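Local atomic coordinates of integral membrane indolylacetylinositol arabinosyltransferase EmbB (Mycolicibacterium smegmatis MC2 155, PDB entry 7BVC), a protein that probably polymerises arabinose into the arabinan of mycobacterial cell-wall arabinogalactan, and is bound in this complex by the anti-tuberculosis drug ethambutol. Residues Asp765-Phe769 and Gln835-Leu839; Leu885-Arg890 and Ile923-Ala929; Val823-Tyr829 and Trp944-Pro949; Thr882-Glu886 and Asn915-Pro919. One frame throughout, in Å; residues are numbered along the deposited sequence.

Contact 1: residues Asp765-Phe769 and Gln835-Leu839; sequences DPQGF and QESRL
Residues 765-769 form an irregular loop that runs counter to 835-839, whose last three residues begin the strand 837-845. The CA atoms pair P766 with L839 at 5.0 Å and G768 with S837 at 4.3 Å. One weak backbone bond links them, from Q767 N to R838 O at 3.3 Å, so the loop lies along the strand without becoming a regular extra strand. Q767 and G768 turn the chain (phi/psi -82/-62 and -128/38) before F769 returns to an extended conformation.

Glycine suits position 768 because a CB there would come within 2.3 Å of S837 OG. Without it, the serine hydroxyl can donate to G768 O at 2.8 Å, with S837 in the m rotamer. F769 points its CB toward the strand and, with chi1 m, lays its ring against L839. The leucine, with chi1 t, places CD1 over one ring face, 3.9 Å from the centroid and 19° off the normal, a CH-pi contact; F769 CE1 also meets S837 CB at 3.5 Å.

Backbone bonds of S837 to D936 and of L839 to A934 hold the strand in its sheet, and D936 is a calcium ligand. Small S837 leaves room for a close approach, while F769 packs on L839: the loop is held on this outer strand of the sheet by one hydroxyl and one ring more than by backbone pairing.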
loop_
_atom_site.group_PDB
_atom_site.type_symbol
_atom_site.label_atom_id
_atom_site.label_comp_id
_atom_site.label_asym_id
_atom_site.label_seq_id
_atom_site.Cartn_x
_atom_site.Cartn_y
_atom_site.Cartn_z
ATOM N N ASP B 765 -30.432 36.987 -22.875
ATOM C CA ASP B 765 -29.063 37.508 -22.918
ATOM C C ASP B 765 -28.103 36.506 -22.292
ATOM O O ASP B 765 -27.693 36.655 -21.135
ATOM C CB ASP B 765 -28.965 38.858 -22.200
ATOM C CG ASP B 765 -30.025 39.847 -22.651
ATOM O OD1 ASP B 765 -30.378 39.850 -23.848
ATOM O OD2 ASP B 765 -30.509 40.625 -21.802
ATOM N N PRO B 766 -27.717 35.466 -23.032
ATOM C CA PRO B 766 -26.657 34.573 -22.544
ATOM C C PRO B 766 -25.303 35.264 -22.648
ATOM O O PRO B 766 -24.921 35.751 -23.713
ATOM C CB PRO B 766 -26.747 33.363 -23.478
ATOM C CG PRO B 766 -27.353 33.896 -24.723
ATOM C CD PRO B 766 -28.261 35.027 -24.329
ATOM N N GLN B 767 -24.578 35.305 -21.530
ATOM C CA GLN B 767 -23.364 36.121 -21.466
ATOM C C GLN B 767 -22.163 35.413 -22.087
ATOM O O GLN B 767 -21.590 35.887 -23.071
ATOM C CB GLN B 767 -23.075 36.505 -20.011
ATOM C CG GLN B 767 -22.013 37.580 -19.858
ATOM C CD GLN B 767 -22.271 38.784 -20.743
ATOM O OE1 GLN B 767 -23.316 39.426 -20.648
ATOM N NE2 GLN B 767 -21.316 39.094 -21.612
ATOM N N GLY B 768 -21.770 34.274 -21.527
ATOM C CA GLY B 768 -20.565 33.613 -21.987
ATOM C C GLY B 768 -20.743 32.151 -22.332
ATOM O O GLY B 768 -19.858 31.334 -22.059
ATOM N N PHE B 769 -21.876 31.805 -22.933
ATOM C CA PHE B 769 -22.189 30.428 -23.286
ATOM C C PHE B 769 -22.168 30.258 -24.797
ATOM O O PHE B 769 -22.653 31.117 -25.539
ATOM C CB PHE B 769 -23.555 30.017 -22.730
ATOM C CG PHE B 769 -23.522 29.603 -21.286
ATOM C CD1 PHE B 769 -23.508 30.552 -20.281
ATOM C CD2 PHE B 769 -23.503 28.266 -20.935
ATOM C CE1 PHE B 769 -23.475 30.175 -18.955
ATOM C CE2 PHE B 769 -23.472 27.883 -19.610
ATOM C CZ PHE B 769 -23.456 28.839 -18.618
ATOM N N GLN B 835 -14.051 34.406 -18.890
ATOM C CA GLN B 835 -15.163 35.328 -18.718
ATOM C C GLN B 835 -16.082 34.797 -17.630
ATOM O O GLN B 835 -16.022 33.622 -17.259
ATOM C CB GLN B 835 -15.928 35.510 -20.035
ATOM C CG GLN B 835 -16.818 36.736 -20.107
ATOM C CD GLN B 835 -17.497 36.866 -21.452
ATOM O OE1 GLN B 835 -17.438 35.956 -22.279
ATOM N NE2 GLN B 835 -18.151 37.998 -21.680
ATOM N N GLU B 836 -16.932 35.683 -17.119
ATOM C CA GLU B 836 -18.005 35.314 -16.207
ATOM C C GLU B 836 -19.251 35.034 -17.037
ATOM O O GLU B 836 -19.676 35.882 -17.828
ATOM C CB GLU B 836 -18.270 36.420 -15.190
ATOM C CG GLU B 836 -17.210 36.543 -14.113
ATOM C CD GLU B 836 -17.580 37.563 -13.059
ATOM O OE1 GLU B 836 -18.010 38.674 -13.433
ATOM O OE2 GLU B 836 -17.445 37.253 -11.857
ATOM N N SER B 837 -19.830 33.853 -16.854
ATOM C CA SER B 837 -20.896 33.363 -17.711
ATOM C C SER B 837 -22.204 33.262 -16.936
ATOM O O SER B 837 -22.216 32.877 -15.765
ATOM C CB SER B 837 -20.533 31.998 -18.294
ATOM O OG SER B 837 -19.596 32.130 -19.348
ATOM N N ARG B 838 -23.300 33.616 -17.603
ATOM C CA ARG B 838 -24.634 33.495 -17.040
ATOM C C ARG B 838 -25.566 32.922 -18.096
ATOM O O ARG B 838 -25.288 32.980 -19.297
ATOM C CB ARG B 838 -25.171 34.842 -16.540
ATOM C CG ARG B 838 -24.641 35.264 -15.184
ATOM C CD ARG B 838 -23.396 36.120 -15.323
ATOM N NE ARG B 838 -22.879 36.553 -14.030
ATOM C CZ ARG B 838 -23.029 37.778 -13.541
ATOM N NH1 ARG B 838 -23.682 38.696 -14.239
ATOM N NH2 ARG B 838 -22.525 38.086 -12.354
ATOM N N LEU B 839 -26.685 32.372 -17.635
ATOM C CA LEU B 839 -27.669 31.769 -18.521
ATOM C C LEU B 839 -28.965 31.583 -17.751
ATOM O O LEU B 839 -28.948 31.161 -16.593
ATOM C CB LEU B 839 -27.169 30.424 -19.073
ATOM C CG LEU B 839 -28.063 29.632 -20.033
ATOM C CD1 LEU B 839 -27.226 28.967 -21.108
ATOM C CD2 LEU B 839 -28.859 28.581 -19.279
#

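Contact 2: residues Leu885-Arg890 and Ile923-Ala929; sequences LEYATR and IPDDAVA
The end of strand 882-889 meets the loop that leads from strand 914-918 into strand 929-936. The CA atoms of A888 and A929 are 5.2 Å apart, and those of T889 and A927 4.9 Å. A888 satisfies both its backbone groups here: A888 N donates to A929 O at 2.9 Å (161°), and A888 O accepts from V928 N at 2.9 Å (158°). Two successive residues thus face one, and the phi/psi values of V928 (-112/-38) and A929 (-147/171) are bulge-like. CA-H...O contacts supplement these bonds, Y887 CA to A929 O and A927 CA to A888 O, each 3.2 Å.

The carboxylates of E886 and D925 are paired outside the two segments: E886 forms salt bridges with R901 and R931, and D925 with R849 and R854. T889 OG1 donates to R890 O at 3.2 Å.

Y887, with chi1 p, lays its ring against the loop. P924 CD stands over one face, 4.0 Å from the centroid, while Y887 CB touches I923 CG2 at 3.9 Å and A927 CB at 4.1 Å. V928 CG2 packs on R890 CG at 3.5 Å. P924 and small A927 let the loop approach the tyrosine. Peptide bonding through A888, V928 and A929 thus fixes the bulge-like entry to the next strand, and apolar contacts hold the preceding turn.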
loop_
_atom_site.group_PDB
_atom_site.type_symbol
_atom_site.label_atom_id
_atom_site.label_comp_id
_atom_site.label_asym_id
_atom_site.label_seq_id
_atom_site.Cartn_x
_atom_site.Cartn_y
_atom_site.Cartn_z
ATOM N N LEU B 885 -32.438 25.079 -10.525
ATOM C CA LEU B 885 -33.723 24.902 -11.193
ATOM C C LEU B 885 -34.734 25.833 -10.543
ATOM O O LEU B 885 -35.109 25.626 -9.385
ATOM C CB LEU B 885 -34.186 23.454 -11.100
ATOM C CG LEU B 885 -35.225 23.033 -12.131
ATOM C CD1 LEU B 885 -34.530 22.643 -13.418
ATOM C CD2 LEU B 885 -36.084 21.897 -11.608
ATOM N N GLU B 886 -35.179 26.844 -11.279
ATOM C CA GLU B 886 -36.192 27.762 -10.780
ATOM C C GLU B 886 -37.573 27.315 -11.237
ATOM O O GLU B 886 -37.758 26.916 -12.389
ATOM C CB GLU B 886 -35.914 29.185 -11.263
ATOM C CG GLU B 886 -34.976 29.967 -10.369
ATOM C CD GLU B 886 -35.313 31.441 -10.327
ATOM O OE1 GLU B 886 -36.200 31.869 -11.094
ATOM O OE2 GLU B 886 -34.695 32.171 -9.527
ATOM N N TYR B 887 -38.540 27.379 -10.327
ATOM C CA TYR B 887 -39.920 27.031 -10.631
ATOM C C TYR B 887 -40.817 28.232 -10.384
ATOM O O TYR B 887 -40.632 28.972 -9.413
ATOM C CB TYR B 887 -40.393 25.831 -9.805
ATOM C CG TYR B 887 -40.153 25.936 -8.317
ATOM C CD1 TYR B 887 -41.072 26.560 -7.486
ATOM C CD2 TYR B 887 -39.016 25.389 -7.740
ATOM C CE1 TYR B 887 -40.861 26.645 -6.127
ATOM C CE2 TYR B 887 -38.796 25.471 -6.381
ATOM C CZ TYR B 887 -39.721 26.101 -5.579
ATOM O OH TYR B 887 -39.505 26.186 -4.224
ATOM N N ALA B 888 -41.787 28.422 -11.270
ATOM C CA ALA B 888 -42.649 29.593 -11.269
ATOM C C ALA B 888 -44.058 29.218 -10.824
ATOM O O ALA B 888 -44.385 28.047 -10.621
ATOM C CB ALA B 888 -42.670 30.242 -12.655
ATOM N N THR B 889 -44.899 30.243 -10.668
ATOM C CA THR B 889 -46.302 30.071 -10.314
ATOM C C THR B 889 -47.145 30.938 -11.241
ATOM O O THR B 889 -46.623 31.692 -12.068
ATOM C CB THR B 889 -46.575 30.437 -8.848
ATOM O OG1 THR B 889 -46.681 31.860 -8.722
ATOM C CG2 THR B 889 -45.462 29.934 -7.939
ATOM N N ARG B 890 -48.463 30.827 -11.102
ATOM C CA ARG B 890 -49.401 31.618 -11.886
ATOM C C ARG B 890 -49.770 32.898 -11.142
ATOM O O ARG B 890 -49.161 33.263 -10.132
ATOM C CB ARG B 890 -50.658 30.815 -12.209
ATOM C CG ARG B 890 -50.536 29.855 -13.370
ATOM C CD ARG B 890 -51.815 29.059 -13.518
ATOM N NE ARG B 890 -51.997 28.119 -12.417
ATOM C CZ ARG B 890 -53.127 27.462 -12.177
ATOM N NH1 ARG B 890 -54.180 27.647 -12.960
ATOM N NH2 ARG B 890 -53.205 26.623 -11.154
ATOM N N ILE B 923 -40.475 20.578 -5.485
ATOM C CA ILE B 923 -41.310 21.449 -6.304
ATOM C C ILE B 923 -42.753 21.313 -5.833
ATOM O O ILE B 923 -43.309 20.205 -5.860
ATOM C CB ILE B 923 -41.168 21.106 -7.795
ATOM C CG1 ILE B 923 -39.721 20.727 -8.112
ATOM C CG2 ILE B 923 -41.594 22.270 -8.657
ATOM C CD1 ILE B 923 -39.508 20.273 -9.533
ATOM N N PRO B 924 -43.399 22.399 -5.395
ATOM C CA PRO B 924 -44.767 22.285 -4.866
ATOM C C PRO B 924 -45.786 21.913 -5.930
ATOM O O PRO B 924 -45.441 21.749 -7.104
ATOM C CB PRO B 924 -45.038 23.682 -4.295
ATOM C CG PRO B 924 -44.114 24.581 -5.044
ATOM C CD PRO B 924 -42.881 23.773 -5.300
ATOM N N ASP B 925 -47.047 21.778 -5.531
ATOM C CA ASP B 925 -48.107 21.394 -6.452
ATOM C C ASP B 925 -48.712 22.590 -7.177
ATOM O O ASP B 925 -49.605 22.410 -8.011
ATOM C CB ASP B 925 -49.200 20.623 -5.698
ATOM C CG ASP B 925 -50.240 20.018 -6.624
ATOM O OD1 ASP B 925 -49.896 19.700 -7.784
ATOM O OD2 ASP B 925 -51.403 19.866 -6.195
ATOM N N ASP B 926 -48.237 23.801 -6.901
ATOM C CA ASP B 926 -48.714 24.992 -7.588
ATOM C C ASP B 926 -47.695 25.505 -8.598
ATOM O O ASP B 926 -47.954 26.501 -9.281
ATOM C CB ASP B 926 -49.067 26.078 -6.565
ATOM C CG ASP B 926 -50.010 27.131 -7.122
ATOM O OD1 ASP B 926 -51.212 27.078 -6.790
ATOM O OD2 ASP B 926 -49.554 28.031 -7.859
ATOM N N ALA B 927 -46.553 24.833 -8.727
ATOM C CA ALA B 927 -45.558 25.229 -9.712
ATOM C C ALA B 927 -46.100 25.027 -11.119
ATOM O O ALA B 927 -46.770 24.033 -11.410
ATOM C CB ALA B 927 -44.271 24.433 -9.523
ATOM N N VAL B 928 -45.807 25.985 -12.001
ATOM C CA VAL B 928 -46.361 26.012 -13.343
ATOM C C VAL B 928 -45.299 25.766 -14.405
ATOM O O VAL B 928 -45.560 25.082 -15.402
ATOM C CB VAL B 928 -47.091 27.345 -13.606
ATOM C CG1 VAL B 928 -47.814 27.309 -14.941
ATOM C CG2 VAL B 928 -48.052 27.627 -12.475
ATOM N N ALA B 929 -44.096 26.301 -14.214
ATOM C CA ALA B 929 -43.040 26.140 -15.197
ATOM C C ALA B 929 -41.698 26.066 -14.490
ATOM O O ALA B 929 -41.579 26.341 -13.295
ATOM C CB ALA B 929 -43.048 27.274 -16.222
#

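Contact 3: residues Val823-Tyr829 and Trp944-Pro949; sequences VPVAGTY and WIAVTP
In this beta-sandwich of the C-terminal domain, the short outermost strand about 826-827 runs antiparallel to strand 945-947, the segment directions differing by 166°. G827 and A946 form a non-hydrogen-bonded pair with CA atoms only 4.2 Å apart; a bare glycine leaves the hollow that A946 CB fills, 4.1 Å from G827 CA. T828 N to I945 O (3.0 Å) and V947 N to A826 O (3.1 Å) flank it. Near one end P824 CD fits against P949 CG at 3.8 Å. T948 sits between them and the valines: its OG1 bonds P824 O at 3.0 Å and touches V823 CG1 at 3.1 Å, while V825 CG1 rests 3.7 Å from V947 O. Near the other end T828 OG1 nestles against I945 CG1 at 3.2 Å; the T828 side chain also lies about 4 Å from the calcium ion. W944, with chi1 p, offers a flat face to Y829 (chi1 t). The tyrosine edge meets it in a T-shaped stack, the Y829 ring centroid 5.3 Å from that of the W944 five-membered ring, planes at 70°.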
loop_
_atom_site.group_PDB
_atom_site.type_symbol
_atom_site.label_atom_id
_atom_site.label_comp_id
_atom_site.label_asym_id
_atom_site.label_seq_id
_atom_site.Cartn_x
_atom_site.Cartn_y
_atom_site.Cartn_z
ATOM N N VAL B 823 -31.710 17.661 -29.152
ATOM C CA VAL B 823 -31.255 18.073 -27.829
ATOM C C VAL B 823 -30.160 19.123 -28.010
ATOM O O VAL B 823 -29.042 18.788 -28.427
ATOM C CB VAL B 823 -30.749 16.873 -27.018
ATOM C CG1 VAL B 823 -30.644 17.232 -25.551
ATOM C CG2 VAL B 823 -31.670 15.682 -27.209
ATOM N N PRO B 824 -30.426 20.389 -27.717
ATOM C CA PRO B 824 -29.392 21.423 -27.807
ATOM C C PRO B 824 -28.403 21.311 -26.650
ATOM O O PRO B 824 -28.601 20.561 -25.698
ATOM C CB PRO B 824 -30.195 22.724 -27.735
ATOM C CG PRO B 824 -31.435 22.356 -27.006
ATOM C CD PRO B 824 -31.751 20.956 -27.422
ATOM N N VAL B 825 -27.313 22.077 -26.756
ATOM C CA VAL B 825 -26.259 22.123 -25.746
ATOM C C VAL B 825 -25.831 23.578 -25.582
ATOM O O VAL B 825 -26.147 24.438 -26.405
ATOM C CB VAL B 825 -25.041 21.240 -26.118
ATOM C CG1 VAL B 825 -24.195 20.918 -24.892
ATOM C CG2 VAL B 825 -25.471 19.957 -26.807
ATOM N N ALA B 826 -25.107 23.848 -24.497
ATOM C CA ALA B 826 -24.521 25.159 -24.252
ATOM C C ALA B 826 -23.404 24.995 -23.233
ATOM O O ALA B 826 -23.593 24.340 -22.207
ATOM C CB ALA B 826 -25.564 26.160 -23.746
ATOM N N GLY B 827 -22.249 25.597 -23.513
ATOM C CA GLY B 827 -21.076 25.381 -22.695
ATOM C C GLY B 827 -20.339 26.673 -22.405
ATOM O O GLY B 827 -20.477 27.672 -23.112
ATOM N N THR B 828 -19.539 26.625 -21.338
ATOM C CA THR B 828 -18.752 27.762 -20.880
ATOM C C THR B 828 -17.273 27.651 -21.234
ATOM O O THR B 828 -16.588 28.679 -21.299
ATOM C CB THR B 828 -18.903 27.916 -19.359
ATOM O OG1 THR B 828 -20.294 27.923 -19.021
ATOM C CG2 THR B 828 -18.281 29.206 -18.865
ATOM N N TYR B 829 -16.775 26.440 -21.485
ATOM C CA TYR B 829 -15.355 26.240 -21.740
ATOM C C TYR B 829 -14.891 27.044 -22.949
ATOM O O TYR B 829 -15.601 27.164 -23.950
ATOM C CB TYR B 829 -15.071 24.753 -21.953
ATOM C CG TYR B 829 -13.629 24.419 -22.260
ATOM C CD1 TYR B 829 -12.690 24.305 -21.243
ATOM C CD2 TYR B 829 -13.209 24.201 -23.564
ATOM C CE1 TYR B 829 -11.374 23.993 -21.519
ATOM C CE2 TYR B 829 -11.897 23.890 -23.849
ATOM C CZ TYR B 829 -10.984 23.788 -22.823
ATOM O OH TYR B 829 -9.673 23.476 -23.102
ATOM N N TRP B 944 -15.391 24.954 -15.792
ATOM C CA TRP B 944 -16.393 25.228 -16.811
ATOM C C TRP B 944 -17.630 24.400 -16.507
ATOM O O TRP B 944 -17.610 23.511 -15.653
ATOM C CB TRP B 944 -15.856 24.909 -18.210
ATOM C CG TRP B 944 -15.407 23.491 -18.336
ATOM C CD1 TRP B 944 -14.209 22.974 -17.944
ATOM C CD2 TRP B 944 -16.162 22.395 -18.867
ATOM N NE1 TRP B 944 -14.165 21.628 -18.204
ATOM C CE2 TRP B 944 -15.353 21.248 -18.772
ATOM C CE3 TRP B 944 -17.441 22.275 -19.417
ATOM C CZ2 TRP B 944 -15.781 19.998 -19.205
ATOM C CZ3 TRP B 944 -17.862 21.033 -19.848
ATOM C CH2 TRP B 944 -17.036 19.911 -19.740
ATOM N N ILE B 945 -18.721 24.702 -17.213
ATOM C CA ILE B 945 -19.973 23.963 -17.091
ATOM C C ILE B 945 -20.588 23.805 -18.477
ATOM O O ILE B 945 -20.146 24.409 -19.455
ATOM C CB ILE B 945 -20.977 24.642 -16.135
ATOM C CG1 ILE B 945 -21.303 26.059 -16.603
ATOM C CG2 ILE B 945 -20.447 24.666 -14.712
ATOM C CD1 ILE B 945 -22.076 26.870 -15.589
ATOM N N ALA B 946 -21.623 22.971 -18.546
ATOM C CA ALA B 946 -22.366 22.697 -19.768
ATOM C C ALA B 946 -23.673 22.028 -19.381
ATOM O O ALA B 946 -23.687 21.170 -18.497
ATOM C CB ALA B 946 -21.569 21.801 -20.722
ATOM N N VAL B 947 -24.765 22.417 -20.036
ATOM C CA VAL B 947 -26.102 22.015 -19.626
ATOM C C VAL B 947 -26.889 21.531 -20.842
ATOM O O VAL B 947 -26.374 21.442 -21.954
ATOM C CB VAL B 947 -26.858 23.150 -18.905
ATOM C CG1 VAL B 947 -26.207 23.455 -17.569
ATOM C CG2 VAL B 947 -26.908 24.395 -19.773
ATOM N N THR B 948 -28.157 21.211 -20.598
ATOM C CA THR B 948 -29.090 20.754 -21.616
ATOM C C THR B 948 -30.499 20.942 -21.065
ATOM O O THR B 948 -30.675 21.037 -19.844
ATOM C CB THR B 948 -28.835 19.280 -21.982
ATOM O OG1 THR B 948 -29.393 18.992 -23.267
ATOM C CG2 THR B 948 -29.506 18.366 -20.980
ATOM N N PRO B 949 -31.512 21.030 -21.925
ATOM C CA PRO B 949 -32.877 21.300 -21.443
ATOM C C PRO B 949 -33.343 20.256 -20.444
ATOM O O PRO B 949 -32.844 19.120 -20.435
ATOM C CB PRO B 949 -33.720 21.263 -22.729
ATOM C CG PRO B 949 -32.816 20.703 -23.788
ATOM C CD PRO B 949 -31.449 21.126 -23.390
#

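Contact 4: residues Thr882-Glu886 and Asn915-Pro919; sequences TVDLE and NLRYP
Strands 882-886 and 915-918 belong to different sheets and face each other across a filled interior. Their axes approach to 9.1 Å, with N-to-C directions 36° apart and a signed crossing angle of -36°. The nearest CA pairs are V883 with L916, 9.0 Å, and L885 with Y918, 8.1 Å, too far for backbone pairing, so side chains fill the gap.

Walking along 915-919, N915 points out of the interface, its OD1 weakly bonded to T863 and R951. L916 turns inward, and its CD1 meets V883 CG1 at 4.0 Å, two branched aliphatic ends abutting between the sheets. R917 points away again; both it and N915 lie on the opposite face of their sheet, buried against strand 1028-1037. Y918 comes back inward and has the largest area buried by the other strand. In its m rotamer the ring lies flat against L885, whose CB stands 4.1 Å from the centroid and 6° off the normal, a CH-pi contact. L885 CD2, carried by a t chi1, lies 4.0 Å from Y918 CD2. The long ring spans the gap so fully that Y918 OH comes 3.5 Å from V883 O.

I862 of strand 860-866 packs on both L885 and Y918. Alternating side chains, well-separated axes and a modest negative crossing angle mark the aligned face-to-face sheet packing of a beta-sandwich, consistent with the galactose-binding-domain-like class of this domain.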
loop_
_atom_site.group_PDB
_atom_site.type_symbol
_atom_site.label_atom_id
_atom_site.label_comp_id
_atom_site.label_asym_id
_atom_site.label_seq_id
_atom_site.Cartn_x
_atom_site.Cartn_y
_atom_site.Cartn_z
ATOM N N THR B 882 -22.383 26.644 -10.484
ATOM C CA THR B 882 -23.748 26.316 -10.097
ATOM C C THR B 882 -24.637 26.083 -11.308
ATOM O O THR B 882 -24.546 26.798 -12.310
ATOM C CB THR B 882 -24.361 27.423 -9.231
ATOM O OG1 THR B 882 -24.448 28.634 -9.989
ATOM C CG2 THR B 882 -23.506 27.663 -8.001
ATOM N N VAL B 883 -25.488 25.066 -11.202
ATOM C CA VAL B 883 -26.622 24.855 -12.094
ATOM C C VAL B 883 -27.813 24.493 -11.220
ATOM O O VAL B 883 -27.781 23.476 -10.518
ATOM C CB VAL B 883 -26.362 23.754 -13.135
ATOM C CG1 VAL B 883 -27.622 23.491 -13.946
ATOM C CG2 VAL B 883 -25.219 24.148 -14.050
ATOM N N ASP B 884 -28.857 25.319 -11.258
ATOM C CA ASP B 884 -30.009 25.117 -10.391
ATOM C C ASP B 884 -31.295 25.061 -11.204
ATOM O O ASP B 884 -31.255 24.997 -12.437
ATOM C CB ASP B 884 -30.090 26.220 -9.335
ATOM C CG ASP B 884 -29.125 25.996 -8.189
ATOM O OD1 ASP B 884 -28.529 24.903 -8.116
ATOM O OD2 ASP B 884 -28.962 26.913 -7.356
ATOM N N LEU B 885 -32.438 25.079 -10.525
ATOM C CA LEU B 885 -33.723 24.902 -11.193
ATOM C C LEU B 885 -34.734 25.833 -10.543
ATOM O O LEU B 885 -35.109 25.626 -9.385
ATOM C CB LEU B 885 -34.186 23.454 -11.100
ATOM C CG LEU B 885 -35.225 23.033 -12.131
ATOM C CD1 LEU B 885 -34.530 22.643 -13.418
ATOM C CD2 LEU B 885 -36.084 21.897 -11.608
ATOM N N GLU B 886 -35.179 26.844 -11.279
ATOM C CA GLU B 886 -36.192 27.762 -10.780
ATOM C C GLU B 886 -37.573 27.315 -11.237
ATOM O O GLU B 886 -37.758 26.916 -12.389
ATOM C CB GLU B 886 -35.914 29.185 -11.263
ATOM C CG GLU B 886 -34.976 29.967 -10.369
ATOM C CD GLU B 886 -35.313 31.441 -10.327
ATOM O OE1 GLU B 886 -36.200 31.869 -11.094
ATOM O OE2 GLU B 886 -34.695 32.171 -9.527
ATOM N N ASN B 915 -26.175 13.013 -14.768
ATOM C CA ASN B 915 -27.555 13.432 -14.573
ATOM C C ASN B 915 -27.685 14.161 -13.243
ATOM O O ASN B 915 -27.240 13.656 -12.208
ATOM C CB ASN B 915 -28.497 12.227 -14.606
ATOM C CG ASN B 915 -28.818 11.776 -16.015
ATOM O OD1 ASN B 915 -28.914 12.587 -16.932
ATOM N ND2 ASN B 915 -28.992 10.473 -16.193
ATOM N N LEU B 916 -28.294 15.341 -13.277
ATOM C CA LEU B 916 -28.627 16.102 -12.085
ATOM C C LEU B 916 -30.090 15.841 -11.764
ATOM O O LEU B 916 -30.955 16.008 -12.632
ATOM C CB LEU B 916 -28.398 17.600 -12.298
ATOM C CG LEU B 916 -27.200 18.065 -13.131
ATOM C CD1 LEU B 916 -27.101 19.581 -13.121
ATOM C CD2 LEU B 916 -25.903 17.443 -12.656
ATOM N N ARG B 917 -30.356 15.435 -10.525
ATOM C CA ARG B 917 -31.676 14.998 -10.095
ATOM C C ARG B 917 -32.378 16.104 -9.319
ATOM O O ARG B 917 -31.760 16.796 -8.506
ATOM C CB ARG B 917 -31.582 13.748 -9.217
ATOM C CG ARG B 917 -31.197 12.469 -9.945
ATOM C CD ARG B 917 -29.690 12.315 -10.029
ATOM N NE ARG B 917 -29.295 11.073 -10.684
ATOM C CZ ARG B 917 -28.834 10.008 -10.040
ATOM N NH1 ARG B 917 -28.708 10.033 -8.721
ATOM N NH2 ARG B 917 -28.497 8.917 -10.713
ATOM N N TYR B 918 -33.676 16.258 -9.570
ATOM C CA TYR B 918 -34.525 17.167 -8.805
ATOM C C TYR B 918 -35.819 16.422 -8.511
ATOM O O TYR B 918 -36.669 16.269 -9.403
ATOM C CB TYR B 918 -34.797 18.462 -9.568
ATOM C CG TYR B 918 -33.552 19.164 -10.059
ATOM C CD1 TYR B 918 -32.719 19.834 -9.179
ATOM C CD2 TYR B 918 -33.213 19.157 -11.403
ATOM C CE1 TYR B 918 -31.584 20.478 -9.623
ATOM C CE2 TYR B 918 -32.078 19.795 -11.856
ATOM C CZ TYR B 918 -31.269 20.453 -10.960
ATOM O OH TYR B 918 -30.135 21.093 -11.402
ATOM N N PRO B 919 -35.991 15.913 -7.295
ATOM C CA PRO B 919 -37.233 15.212 -6.968
ATOM C C PRO B 919 -38.415 16.161 -7.013
ATOM O O PRO B 919 -38.326 17.321 -6.604
ATOM C CB PRO B 919 -36.986 14.694 -5.547
ATOM C CG PRO B 919 -35.925 15.585 -4.999
ATOM C CD PRO B 919 -35.057 15.950 -6.158
#

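All four contacts build the beta-sandwich of the C-terminal domain. Contacts 3 and 4 are buried, contacts 1 and 2 partly exposed. Contact 4 joins the two sheets mainly through side chains, with no backbone pairing, whereas contact 3 pairs strands within one sheet by backbone bonds; they meet where V947 CG1 touches V883 CG2 at 3.7 Å. Contact 2 shares L885 and E886 with contact 4, following strand 882-889 from the core out to the loop 923-929, which it meets by backbone bonds. Contact 1 lays a loop on the outermost strand of that sheet and meets contact 3 through T828, whose OG1 lies 3.2 Å from F769 CE2, close to the calcium site.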